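Long-range contacts in dihydrodipicolinate reductase N-terminus domain-containing protein (Mycobacterium smegmatis, PDB 6IAQ), which is an amine dehydrogenase that binds NADP and probably makes chiral amines by NADPH-dependent reductive amination of ketones: residues D7-V12 with G30-G35; G216-S221 with E259-P264. All blocks are in the same frame, centred on the assembly; numbering follows the deposited sequence.

Interaction 1 of 2, residues D7-V12 with G30-G35; sequences DIRAVV and GVQIVG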
loop_
_atom_site.group_PDB
_atom_site.type_symbol
_atom_site.label_atom_id
_atom_site.label_comp_id
_atom_site.label_asym_id
_atom_site.label_seq_id
_atom_site.Cartn_x
_atom_site.Cartn_y
_atom_site.Cartn_z
ATOM N N ASP A 7 10.879 26.364 0.202
ATOM C CA ASP A 7 11.949 26.799 -0.729
ATOM C C ASP A 7 11.516 26.535 -2.181
ATOM O O ASP A 7 12.096 27.166 -3.091
ATOM C CB ASP A 7 13.271 26.066 -0.455
ATOM C CG ASP A 7 13.934 26.421 0.863
ATOM O OD1 ASP A 7 13.621 27.501 1.447
ATOM O OD2 ASP A 7 14.769 25.607 1.302
ATOM N N ILE A 8 10.589 25.598 -2.412
ATOM C CA ILE A 8 10.354 25.020 -3.775
ATOM C C ILE A 8 9.705 26.096 -4.650
ATOM O O ILE A 8 8.682 26.693 -4.223
ATOM C CB ILE A 8 9.489 23.742 -3.701
ATOM C CG1 ILE A 8 10.244 22.611 -2.988
ATOM C CG2 ILE A 8 8.988 23.337 -5.082
ATOM C CD1 ILE A 8 9.357 21.466 -2.536
ATOM N N ARG A 9 10.258 26.287 -5.838
ATOM C CA ARG A 9 9.721 27.233 -6.852
ATOM C C ARG A 9 9.150 26.380 -7.993
ATOM O O ARG A 9 9.900 25.553 -8.572
ATOM C CB ARG A 9 10.804 28.238 -7.281
ATOM C CG ARG A 9 11.310 29.133 -6.150
ATOM C CD ARG A 9 12.591 29.881 -6.497
ATOM N NE ARG A 9 12.363 30.831 -7.577
ATOM C CZ ARG A 9 12.688 30.660 -8.857
ATOM N NH1 ARG A 9 13.344 29.580 -9.270
ATOM N NH2 ARG A 9 12.433 31.638 -9.718
ATOM N N ALA A 10 7.866 26.546 -8.288
ATOM C CA ALA A 10 7.143 25.682 -9.262
ATOM C C ALA A 10 6.557 26.504 -10.422
ATOM O O ALA A 10 6.123 27.648 -10.171
ATOM C CB ALA A 10 6.052 24.931 -8.534
ATOM N N VAL A 11 6.536 25.917 -11.614
ATOM C CA VAL A 11 5.759 26.406 -12.786
ATOM C C VAL A 11 4.580 25.446 -13.005
ATOM O O VAL A 11 4.810 24.219 -13.075
ATOM C CB VAL A 11 6.649 26.541 -14.033
ATOM C CG1 VAL A 11 5.835 26.607 -15.334
ATOM C CG2 VAL A 11 7.529 27.787 -13.919
ATOM N N VAL A 12 3.356 25.974 -13.057
ATOM C CA VAL A 12 2.157 25.127 -13.337
ATOM C C VAL A 12 1.969 25.140 -14.859
ATOM O O VAL A 12 1.760 26.221 -15.460
ATOM C CB VAL A 12 0.909 25.448 -12.480
ATOM C CG1 VAL A 12 1.184 26.412 -11.329
ATOM C CG2 VAL A 12 -0.294 25.889 -13.267
ATOM N N GLY A 30 2.821 25.551 0.837
ATOM C CA GLY A 30 3.799 26.647 0.955
ATOM C C GLY A 30 4.685 26.787 -0.271
ATOM O O GLY A 30 5.690 27.550 -0.199
ATOM N N VAL A 31 4.362 26.097 -1.367
ATOM C CA VAL A 31 5.190 26.147 -2.603
ATOM C C VAL A 31 5.049 27.552 -3.209
ATOM O O VAL A 31 3.972 28.149 -3.119
ATOM C CB VAL A 31 4.800 25.043 -3.602
ATOM C CG1 VAL A 31 5.453 25.229 -4.951
ATOM C CG2 VAL A 31 5.130 23.668 -3.062
ATOM N N GLN A 32 6.131 28.060 -3.779
ATOM C CA GLN A 32 6.137 29.354 -4.501
ATOM C C GLN A 32 5.819 29.072 -5.973
ATOM O O GLN A 32 6.642 28.422 -6.666
ATOM C CB GLN A 32 7.478 30.063 -4.342
ATOM C CG GLN A 32 7.768 30.485 -2.909
ATOM C CD GLN A 32 9.189 30.948 -2.741
ATOM O OE1 GLN A 32 9.972 30.366 -1.996
ATOM N NE2 GLN A 32 9.531 31.995 -3.467
ATOM N N ILE A 33 4.655 29.515 -6.442
ATOM C CA ILE A 33 4.349 29.426 -7.903
ATOM C C ILE A 33 5.007 30.648 -8.551
ATOM O O ILE A 33 4.616 31.768 -8.198
ATOM C CB ILE A 33 2.838 29.328 -8.167
ATOM C CG1 ILE A 33 2.217 28.094 -7.489
ATOM C CG2 ILE A 33 2.570 29.354 -9.665
ATOM C CD1 ILE A 33 0.701 28.072 -7.529
ATOM N N VAL A 34 5.932 30.428 -9.478
ATOM C CA VAL A 34 6.702 31.519 -10.128
ATOM C C VAL A 34 6.323 31.630 -11.607
ATOM O O VAL A 34 6.788 32.587 -12.259
ATOM C CB VAL A 34 8.214 31.321 -9.936
ATOM C CG1 VAL A 34 8.535 31.282 -8.451
ATOM C CG2 VAL A 34 8.755 30.095 -10.662
ATOM N N GLY A 35 5.509 30.713 -12.128
ATOM C CA GLY A 35 5.137 30.758 -13.558
ATOM C C GLY A 35 3.968 29.848 -13.879
ATOM O O GLY A 35 3.648 28.967 -13.052
#
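Four backbone hydrogen bonds knit 8-12 to 32-35 in parallel, the strands proper being 9-12 and 32-35. Gln-32 N gives its hydrogen to Ile-8 O at 2.9 Å, Ala-10 N to Gln-32 O at 2.8 Å and Val-34 N to Ala-10 O at 2.9 Å, each nearly along the C=O axis. The fourth, Val-12 N to Gly-35 O at 3.0 Å, is skewed, its donor lying 36° out of the carbonyl plane: Val-34 has left extended geometry (psi -6°) and the pairing turns irregular. Gly-35 suits this point, since a CB there would collide with Val-11 CG2; its own amide, buried here, finds no acceptor.

Apolar contacts fill one face of the pair. Val-31 has CG1 anti to its backbone N, which sets this methyl 3.6 Å from Ala-10 CB and also against Ile-8 CG2; the small alanine lets the valine come this close. Further along, the side chains of Val-12 and Ile-33 cross obliquely, CG1 of the first 3.7 Å from CG2 of the second. On the other face Arg-9 bends at chi3 (65°), running its chain across Val-34 CG1, while Val-34 CG2 lies 4.1 Å above the guanidinium plane, toward its rim. The arginine thus offers hydrocarbon and a flat face to valine and sends NH1 and NH2 to the carbonyls of His-74 and Thr-73.

The strands are the first two of a Rossmann fold, joined by a beta-alpha-beta crossover through helix 17-28, whose Leu-26 and Leu-27 cover Val-31 and Ile-33. Strand 77-80 flanks 9-13 on its other edge, and helix 66-73 packs on Val-11 and Val-34.

Interaction 2 of 2, residues G216-S221 with E259-P264; sequences GLTVKS and ETEEGP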
loop_
_atom_site.group_PDB
_atom_site.type_symbol
_atom_site.label_atom_id
_atom_site.label_comp_id
_atom_site.label_asym_id
_atom_site.label_seq_id
_atom_site.Cartn_x
_atom_site.Cartn_y
_atom_site.Cartn_z
ATOM N N GLY A 216 9.390 -8.161 -11.402
ATOM C CA GLY A 216 10.596 -8.746 -12.022
ATOM C C GLY A 216 10.238 -9.939 -12.884
ATOM O O GLY A 216 11.056 -10.866 -12.947
ATOM N N LEU A 217 9.070 -9.941 -13.528
ATOM C CA LEU A 217 8.593 -11.096 -14.342
ATOM C C LEU A 217 8.829 -10.822 -15.830
ATOM O O LEU A 217 9.237 -9.696 -16.170
ATOM C CB LEU A 217 7.109 -11.358 -14.081
ATOM C CG LEU A 217 6.708 -11.514 -12.608
ATOM C CD1 LEU A 217 5.205 -11.709 -12.466
ATOM C CD2 LEU A 217 7.438 -12.687 -11.971
ATOM N N THR A 218 8.554 -11.822 -16.675
ATOM C CA THR A 218 8.875 -11.834 -18.125
ATOM C C THR A 218 7.583 -11.947 -18.913
ATOM O O THR A 218 6.853 -12.943 -18.712
ATOM C CB THR A 218 9.779 -13.015 -18.517
ATOM O OG1 THR A 218 10.788 -13.151 -17.518
ATOM C CG2 THR A 218 10.419 -12.830 -19.875
ATOM N N VAL A 219 7.339 -10.993 -19.813
ATOM C CA VAL A 219 6.105 -11.019 -20.638
ATOM C C VAL A 219 6.150 -12.281 -21.505
ATOM O O VAL A 219 7.193 -12.548 -22.113
ATOM C CB VAL A 219 5.947 -9.737 -21.471
ATOM C CG1 VAL A 219 4.750 -9.820 -22.373
ATOM C CG2 VAL A 219 5.852 -8.500 -20.592
ATOM N N LYS A 220 5.064 -13.049 -21.508
ATOM C CA LYS A 220 4.836 -14.186 -22.431
ATOM C C LYS A 220 3.861 -13.730 -23.506
ATOM O O LYS A 220 4.084 -14.057 -24.663
ATOM C CB LYS A 220 4.271 -15.389 -21.672
ATOM C CG LYS A 220 3.855 -16.576 -22.526
ATOM C CD LYS A 220 3.463 -17.764 -21.684
ATOM C CE LYS A 220 3.180 -19.005 -22.501
ATOM N NZ LYS A 220 1.872 -19.612 -22.134
ATOM N N SER A 221 2.809 -13.004 -23.128
ATOM C CA SER A 221 1.697 -12.649 -24.039
ATOM C C SER A 221 1.038 -11.345 -23.569
ATOM O O SER A 221 0.839 -11.201 -22.342
ATOM C CB SER A 221 0.721 -13.793 -24.103
ATOM O OG SER A 221 -0.598 -13.320 -24.293
ATOM N N GLU A 259 0.185 -12.096 -19.706
ATOM C CA GLU A 259 0.657 -13.392 -19.158
ATOM C C GLU A 259 2.166 -13.326 -19.016
ATOM O O GLU A 259 2.816 -12.795 -19.928
ATOM C CB GLU A 259 0.271 -14.541 -20.070
ATOM C CG GLU A 259 -1.196 -14.553 -20.390
ATOM C CD GLU A 259 -1.611 -15.776 -21.195
ATOM O OE1 GLU A 259 -0.756 -16.674 -21.399
ATOM O OE2 GLU A 259 -2.775 -15.808 -21.637
ATOM N N THR A 260 2.690 -13.835 -17.914
ATOM C CA THR A 260 4.148 -13.905 -17.684
ATOM C C THR A 260 4.623 -15.333 -17.942
ATOM O O THR A 260 3.816 -16.275 -17.777
ATOM C CB THR A 260 4.493 -13.414 -16.276
ATOM O OG1 THR A 260 3.928 -14.326 -15.329
ATOM C CG2 THR A 260 3.994 -12.005 -16.042
ATOM N N GLU A 261 5.897 -15.479 -18.310
ATOM C CA GLU A 261 6.534 -16.811 -18.452
ATOM C C GLU A 261 6.446 -17.521 -17.094
ATOM O O GLU A 261 6.141 -18.709 -17.075
ATOM C CB GLU A 261 7.968 -16.677 -18.977
ATOM C CG GLU A 261 8.071 -16.145 -20.402
ATOM C CD GLU A 261 7.455 -17.001 -21.517
ATOM O OE1 GLU A 261 6.781 -18.044 -21.228
ATOM O OE2 GLU A 261 7.614 -16.609 -22.705
ATOM N N GLU A 262 6.621 -16.791 -15.991
ATOM C CA GLU A 262 6.753 -17.374 -14.632
ATOM C C GLU A 262 5.405 -17.881 -14.090
ATOM O O GLU A 262 5.435 -18.573 -13.061
ATOM C CB GLU A 262 7.384 -16.362 -13.679
ATOM C CG GLU A 262 8.809 -15.983 -14.031
ATOM C CD GLU A 262 8.969 -14.877 -15.067
ATOM O OE1 GLU A 262 7.954 -14.447 -15.665
ATOM O OE2 GLU A 262 10.106 -14.439 -15.281
ATOM N N GLY A 263 4.264 -17.553 -14.704
ATOM C CA GLY A 263 2.945 -18.093 -14.293
ATOM C C GLY A 263 1.892 -17.018 -13.996
ATOM O O GLY A 263 0.781 -17.079 -14.530
ATOM N N PRO A 264 2.152 -16.017 -13.124
ATOM C CA PRO A 264 1.157 -14.972 -12.848
ATOM C C PRO A 264 0.628 -14.308 -14.124
ATOM O O PRO A 264 1.390 -14.012 -15.047
ATOM C CB PRO A 264 1.917 -13.970 -11.975
ATOM C CG PRO A 264 2.962 -14.808 -11.293
ATOM C CD PRO A 264 3.372 -15.841 -12.324
#
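This surface contact joins two antiparallel strands at one edge of the mixed sheet in the C-terminal part of the chain: 216-221 leads from helix 203-215 into the outermost strand 219-230, while the segment 259-264 carries the end of strand 249-260 and turns toward strand 265-273. Gly-216, at positive phi, closes that helix in a Schellman motif, an angle glycine adopts easily.

Three bonds grip Thr-218. Glu-262, bent at chi2, brings its carboxylate across the threonine so that both oxygens bind through their syn lone pairs: OE1 takes the hydrogen of Thr-218 N at 2.9 Å and OE2 that of Thr-218 OG1 at 2.7 Å. The two bonds fix the rotation of the carboxylate. Thr-218 O in turn receives Glu-261 N at 2.7 Å, nearly along the C=O axis.

Further along the strands lies a classic beta bulge, in which Lys-220 and Ser-221 both face Glu-259. Glu-259 O accepts from Lys-220 N in its carbonyl plane at 2.8 Å and from Ser-221 N, 31° out of that plane, at 3.2 Å; Glu-259 N returns a bond to Ser-221 O. The bulge turns Lys-220 CB toward the partner strand, and its aliphatic chain crosses the Glu-261 carboxylate at about a right angle, CD 3.4 Å from Glu-261 OE1. The ammonium lies beyond salt-bridge range of Glu-259, whose carboxylate is paired with Arg-257.

Thr-260 begins a type I turn ending at Gly-263, where (phi 126°, psi -53°) a CB would jam against the preceding carbonyl O and be crowded by Pro-264 CD. Thr-260 OG1 donates to Pro-264 O at 2.6 Å. Its CG2 points instead to Leu-217, whose CD1 also meets the ring of Pro-264, while Phe-266 of strand 265-273 touches both Leu-217 and Thr-260.

Interaction 1 and interaction 2 lie on opposite sides of the chain's centre, with their own centres 42 Å apart and their nearest atoms about 31 Å apart, so neither touches the other. They follow in series along the chain: the parallel pairing at 7-12 and 30-35 is complete before the antiparallel one at 216-221 and 259-264 begins. Each involves an outermost strand of its sheet within this chain, 32-37 in the nucleotide-binding sheet and 219-230 in the mixed sheet. Interaction 1 is the nearer to the cofactor, but the side chain of Val-12 still lies about 8 Å from the bound NADP, whereas interaction 2 sits on the surface of the C-terminal part.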